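Local coordinates for alpha-fucosidase (Bifidobacterium bifidum, PDB 2EAB), which probably releases alpha-1,2-linked L-fucose from glycans by hydrolysis, this chain being the glycoside hydrolase family 95 catalytic part of a longer, probably membrane-bound protein, at residues S328-Y331 with D332-K335; Y376-G379 with R380-I384. All coordinates share one frame; numbering follows the deposited sequence.

Contact 1 (S328-Y331 with D332-K335); sequences SAIY and DRVK
At the rim of the Tyr331 ring, near its plane, sits a carboxylate oxygen of the next residue, Asp332 OD1 being 3.5 Å from Tyr331 CD2, with ring and carboxylate planes 68° apart; a water lies over one face of the ring, offset toward the rim. The Arg333 guanidinium carries Ile330 CG1 over one face, again off-centre. The ring closes helix 316-331, and the arginine follows it in a type I turn from Tyr331 to Val334 that leads the chain out toward strand 335-337. Asp332 N keeps the helical i to i+4 bond to Ser328 O (2.8 Å), and Arg333 N then reaches back three residues to Ile330 O. Arginine suits position 333 because its long chain, extended from CG to NE, lies back along the helix end: NE makes a weak bond to Ala329 O, which a separate water also bridges, while the far nitrogens go to Glu439 and Asn436. Tyr331 is buried, yet its hydroxyl is satisfied by Asp18. Asp332 holds CG anti to its carbonyl carbon (chi1 -74°), which sets OD2 3.6 Å from Ser328 CB and offers OD1 to Lys335. Lys335 NZ meets Asp332 OD1 in a salt bridge of 2.9 Å, 56° out of the carboxylate plane. An asparagine here would probably leave the ammonium of Lys335 without its charged mate and that side chain freer to swing away from the turn. The water over the Tyr331 ring donates to Tyr331 O and Val334 O, 2.9 and 2.7 Å from its oxygen.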
loop_
_atom_site.group_PDB
_atom_site.type_symbol
_atom_site.label_atom_id
_atom_site.label_comp_id
_atom_site.label_asym_id
_atom_site.label_seq_id
_atom_site.Cartn_x
_atom_site.Cartn_y
_atom_site.Cartn_z
ATOM N N SER A 328 0.097 -9.597 -17.842
ATOM C CA SER A 328 1.496 -10.002 -17.979
ATOM C C SER A 328 2.419 -8.846 -18.370
ATOM O O SER A 328 3.596 -8.856 -18.012
ATOM C CB SER A 328 1.651 -11.185 -18.943
ATOM O OG SER A 328 1.333 -10.818 -20.271
ATOM N N ALA A 329 1.890 -7.855 -19.086
ATOM C CA ALA A 329 2.677 -6.674 -19.446
ATOM C C ALA A 329 3.256 -6.002 -18.203
ATOM O O ALA A 329 4.399 -5.532 -18.225
ATOM C CB ALA A 329 1.844 -5.689 -20.242
ATOM N N ILE A 330 2.475 -5.962 -17.125
ATOM C CA ILE A 330 2.954 -5.407 -15.862
ATOM C C ILE A 330 3.712 -6.457 -15.050
ATOM O O ILE A 330 4.808 -6.198 -14.548
ATOM C CB ILE A 330 1.800 -4.836 -15.001
ATOM C CG1 ILE A 330 1.012 -3.780 -15.783
ATOM C CG2 ILE A 330 2.346 -4.255 -13.695
ATOM C CD1 ILE A 330 -0.377 -3.507 -15.225
ATOM N N TYR A 331 3.126 -7.644 -14.918
ATOM C CA TYR A 331 3.699 -8.666 -14.053
ATOM C C TYR A 331 5.102 -9.082 -14.489
ATOM O O TYR A 331 5.980 -9.271 -13.656
ATOM C CB TYR A 331 2.781 -9.890 -13.958
ATOM C CG TYR A 331 3.293 -10.932 -12.993
ATOM C CD1 TYR A 331 3.005 -10.852 -11.626
ATOM C CD2 TYR A 331 4.093 -11.984 -13.440
ATOM C CE1 TYR A 331 3.492 -11.794 -10.737
ATOM C CE2 TYR A 331 4.582 -12.935 -12.558
ATOM C CZ TYR A 331 4.276 -12.839 -11.207
ATOM O OH TYR A 331 4.753 -13.767 -10.311
ATOM N N ASP A 332 5.306 -9.228 -15.797
ATOM C CA ASP A 332 6.577 -9.751 -16.294
ATOM C C ASP A 332 7.711 -8.720 -16.367
ATOM O O ASP A 332 8.815 -9.051 -16.806
ATOM C CB ASP A 332 6.384 -10.487 -17.628
ATOM C CG ASP A 332 5.707 -11.843 -17.456
ATOM O OD1 ASP A 332 5.846 -12.458 -16.375
ATOM O OD2 ASP A 332 5.050 -12.302 -18.417
ATOM N N ARG A 333 7.462 -7.493 -15.908
ATOM C CA ARG A 333 8.499 -6.452 -15.908
ATOM C C ARG A 333 9.668 -6.790 -14.989
ATOM O O ARG A 333 10.799 -6.376 -15.246
ATOM C CB ARG A 333 7.917 -5.105 -15.494
ATOM C CG ARG A 333 6.974 -4.497 -16.505
ATOM C CD ARG A 333 6.318 -3.278 -15.916
ATOM N NE ARG A 333 5.368 -2.661 -16.833
ATOM C CZ ARG A 333 4.638 -1.590 -16.538
ATOM N NH1 ARG A 333 4.748 -1.006 -15.351
ATOM N NH2 ARG A 333 3.796 -1.094 -17.434
ATOM N N VAL A 334 9.384 -7.527 -13.919
ATOM C CA VAL A 334 10.385 -7.888 -12.932
ATOM C C VAL A 334 10.581 -9.396 -12.935
ATOM O O VAL A 334 9.614 -10.159 -12.919
ATOM C CB VAL A 334 9.988 -7.400 -11.507
ATOM C CG1 VAL A 334 10.950 -7.937 -10.448
ATOM C CG2 VAL A 334 9.948 -5.881 -11.455
ATOM N N LYS A 335 11.841 -9.817 -12.962
ATOM C CA LYS A 335 12.190 -11.221 -12.794
ATOM C C LYS A 335 13.225 -11.330 -11.693
ATOM O O LYS A 335 14.081 -10.455 -11.550
ATOM C CB LYS A 335 12.735 -11.807 -14.099
ATOM C CG LYS A 335 11.741 -11.801 -15.253
ATOM C CD LYS A 335 10.618 -12.802 -15.006
ATOM C CE LYS A 335 9.430 -12.561 -15.913
ATOM N NZ LYS A 335 8.409 -13.633 -15.736
HETATM O O HOH W 1 5.470 -3.065 -19.837
HETATM O O HOH W 2 7.337 -11.325 -12.116
#

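Contact 2 (Y376-G379 with R380-I384); sequences YKYG and RYLTI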
loop_
_atom_site.group_PDB
_atom_site.type_symbol
_atom_site.label_atom_id
_atom_site.label_comp_id
_atom_site.label_asym_id
_atom_site.label_seq_id
_atom_site.Cartn_x
_atom_site.Cartn_y
_atom_site.Cartn_z
ATOM N N TYR A 376 7.438 -12.430 -2.469
ATOM C CA TYR A 376 7.869 -11.222 -3.164
ATOM C C TYR A 376 6.970 -10.922 -4.369
ATOM O O TYR A 376 6.443 -9.813 -4.523
ATOM C CB TYR A 376 9.335 -11.342 -3.622
ATOM C CG TYR A 376 9.714 -10.189 -4.516
ATOM C CD1 TYR A 376 10.053 -8.955 -3.971
ATOM C CD2 TYR A 376 9.654 -10.305 -5.904
ATOM C CE1 TYR A 376 10.366 -7.877 -4.785
ATOM C CE2 TYR A 376 9.954 -9.228 -6.727
ATOM C CZ TYR A 376 10.303 -8.019 -6.162
ATOM O OH TYR A 376 10.593 -6.960 -6.981
ATOM N N LYS A 377 6.811 -11.928 -5.226
ATOM C CA LYS A 377 6.057 -11.789 -6.464
ATOM C C LYS A 377 4.579 -11.525 -6.195
ATOM O O LYS A 377 3.920 -10.813 -6.951
ATOM C CB LYS A 377 6.214 -13.048 -7.312
ATOM C CG LYS A 377 7.593 -13.187 -7.929
ATOM C CD LYS A 377 7.814 -14.587 -8.468
ATOM C CE LYS A 377 9.142 -14.660 -9.194
ATOM N NZ LYS A 377 9.375 -15.998 -9.798
ATOM N N TYR A 378 4.072 -12.106 -5.110
ATOM C CA TYR A 378 2.669 -11.952 -4.724
ATOM C C TYR A 378 2.337 -10.499 -4.419
ATOM O O TYR A 378 1.238 -10.044 -4.730
ATOM C CB TYR A 378 2.376 -12.799 -3.493
ATOM C CG TYR A 378 0.941 -13.246 -3.255
ATOM C CD1 TYR A 378 0.073 -13.572 -4.305
ATOM C CD2 TYR A 378 0.490 -13.419 -1.955
ATOM C CE1 TYR A 378 -1.229 -14.035 -4.038
ATOM C CE2 TYR A 378 -0.787 -13.879 -1.681
ATOM C CZ TYR A 378 -1.636 -14.190 -2.720
ATOM O OH TYR A 378 -2.892 -14.672 -2.434
ATOM N N GLY A 379 3.273 -9.771 -3.812
ATOM C CA GLY A 379 3.062 -8.359 -3.518
ATOM C C GLY A 379 2.869 -7.554 -4.786
ATOM O O GLY A 379 2.088 -6.607 -4.816
ATOM N N ARG A 380 3.593 -7.927 -5.837
ATOM C CA ARG A 380 3.410 -7.291 -7.133
ATOM C C ARG A 380 2.056 -7.688 -7.718
ATOM O O ARG A 380 1.280 -6.831 -8.132
ATOM C CB ARG A 380 4.559 -7.642 -8.082
ATOM C CG ARG A 380 5.913 -7.123 -7.602
ATOM C CD ARG A 380 7.014 -7.267 -8.641
ATOM N NE ARG A 380 6.841 -6.352 -9.764
ATOM C CZ ARG A 380 6.357 -6.700 -10.954
ATOM N NH1 ARG A 380 5.985 -7.953 -11.199
ATOM N NH2 ARG A 380 6.258 -5.791 -11.908
ATOM N N TYR A 381 1.773 -8.989 -7.724
ATOM C CA TYR A 381 0.492 -9.512 -8.187
ATOM C C TYR A 381 -0.694 -8.799 -7.527
ATOM O O TYR A 381 -1.642 -8.397 -8.203
ATOM C CB TYR A 381 0.422 -11.025 -7.927
ATOM C CG TYR A 381 -0.941 -11.596 -8.207
ATOM C CD1 TYR A 381 -1.300 -11.985 -9.491
ATOM C CD2 TYR A 381 -1.891 -11.711 -7.191
ATOM C CE1 TYR A 381 -2.566 -12.490 -9.756
ATOM C CE2 TYR A 381 -3.159 -12.209 -7.444
ATOM C CZ TYR A 381 -3.488 -12.597 -8.727
ATOM O OH TYR A 381 -4.745 -13.086 -8.981
ATOM N N LEU A 382 -0.623 -8.643 -6.206
ATOM C CA LEU A 382 -1.729 -8.080 -5.433
ATOM C C LEU A 382 -1.935 -6.604 -5.734
ATOM O O LEU A 382 -3.055 -6.102 -5.604
ATOM C CB LEU A 382 -1.535 -8.311 -3.932
ATOM C CG LEU A 382 -1.669 -9.765 -3.464
ATOM C CD1 LEU A 382 -1.190 -9.880 -2.029
ATOM C CD2 LEU A 382 -3.107 -10.291 -3.610
ATOM N N THR A 383 -0.865 -5.917 -6.142
ATOM C CA THR A 383 -0.986 -4.536 -6.602
ATOM C C THR A 383 -1.800 -4.488 -7.897
ATOM O O THR A 383 -2.733 -3.696 -8.026
ATOM C CB THR A 383 0.391 -3.872 -6.838
ATOM O OG1 THR A 383 1.203 -3.982 -5.665
ATOM C CG2 THR A 383 0.223 -2.400 -7.172
ATOM N N ILE A 384 -1.440 -5.344 -8.854
ATOM C CA ILE A 384 -2.174 -5.428 -10.116
ATOM C C ILE A 384 -3.657 -5.744 -9.877
ATOM O O ILE A 384 -4.528 -5.158 -10.512
ATOM C CB ILE A 384 -1.541 -6.469 -11.074
ATOM C CG1 ILE A 384 -0.061 -6.145 -11.321
ATOM C CG2 ILE A 384 -2.321 -6.542 -12.391
ATOM C CD1 ILE A 384 0.711 -7.269 -11.996
#
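Tyr378 and Tyr381 both send CG opposite the backbone nitrogen (chi1 -155° and 172°), and Leu382 turns CG anti to its carbonyl carbon, which brings three apolar groups together beside the backbone. Leu382 CD1 lies over one face of the Tyr378 ring, 4.0 Å from its centroid, a CH-pi contact for which a branched aliphatic tip is well shaped. Tyr381 CD2 meets the same ring obliquely, 4.0 Å from Tyr378 CD1. The Tyr378 contacts to Tyr381 and Leu382 are i to i+3 and i to i+4 packing within helix 365-386 of the family 95 catalytic region, whose turns are joined by Tyr381 N to Lys377 O (2.9 Å) and by Leu382 N to Tyr378 O (2.8 Å). From strand 52-55, Pro53 touches both Tyr378 and Leu382, and its carbonyl takes the Tyr381 hydroxyl. One residue on, Gly379 O is gripped twice by Thr383: weakly by its N, and by OG1 at 2.9 Å in the carbonyl plane, which suits a small hydroxyl residue to this buried position. Arg380 CD rests 4.0 Å from Tyr376 OH, which itself bonds to Asp777, while Arg380 NH1 bonds to Tyr331 O and NE to Ala435 O.

Going from the N terminus, helix 316-331 ends in contact 1, whose tight turn passes the chain to strand 335-337 at the edge of the C-terminal sheet, beside strand 812-819. Contact 2 follows in series within helix 365-386; the two neither nest nor cross, and neither closes a long loop. They meet in space, with centres about 10 Å apart. The guanidinium of contact 2 reaches the helix end of contact 1, where Arg380 NH1 lies 2.8 Å from Tyr331 O and Arg380 NH2 lies 3.0 Å from Ile330 O, both probable hydrogen bonds. Val334 and Tyr331 pack on helix 365-386 beside them. Together they tie helix 316-331 to helix 365-386, which carries the calcium ligand Ser386.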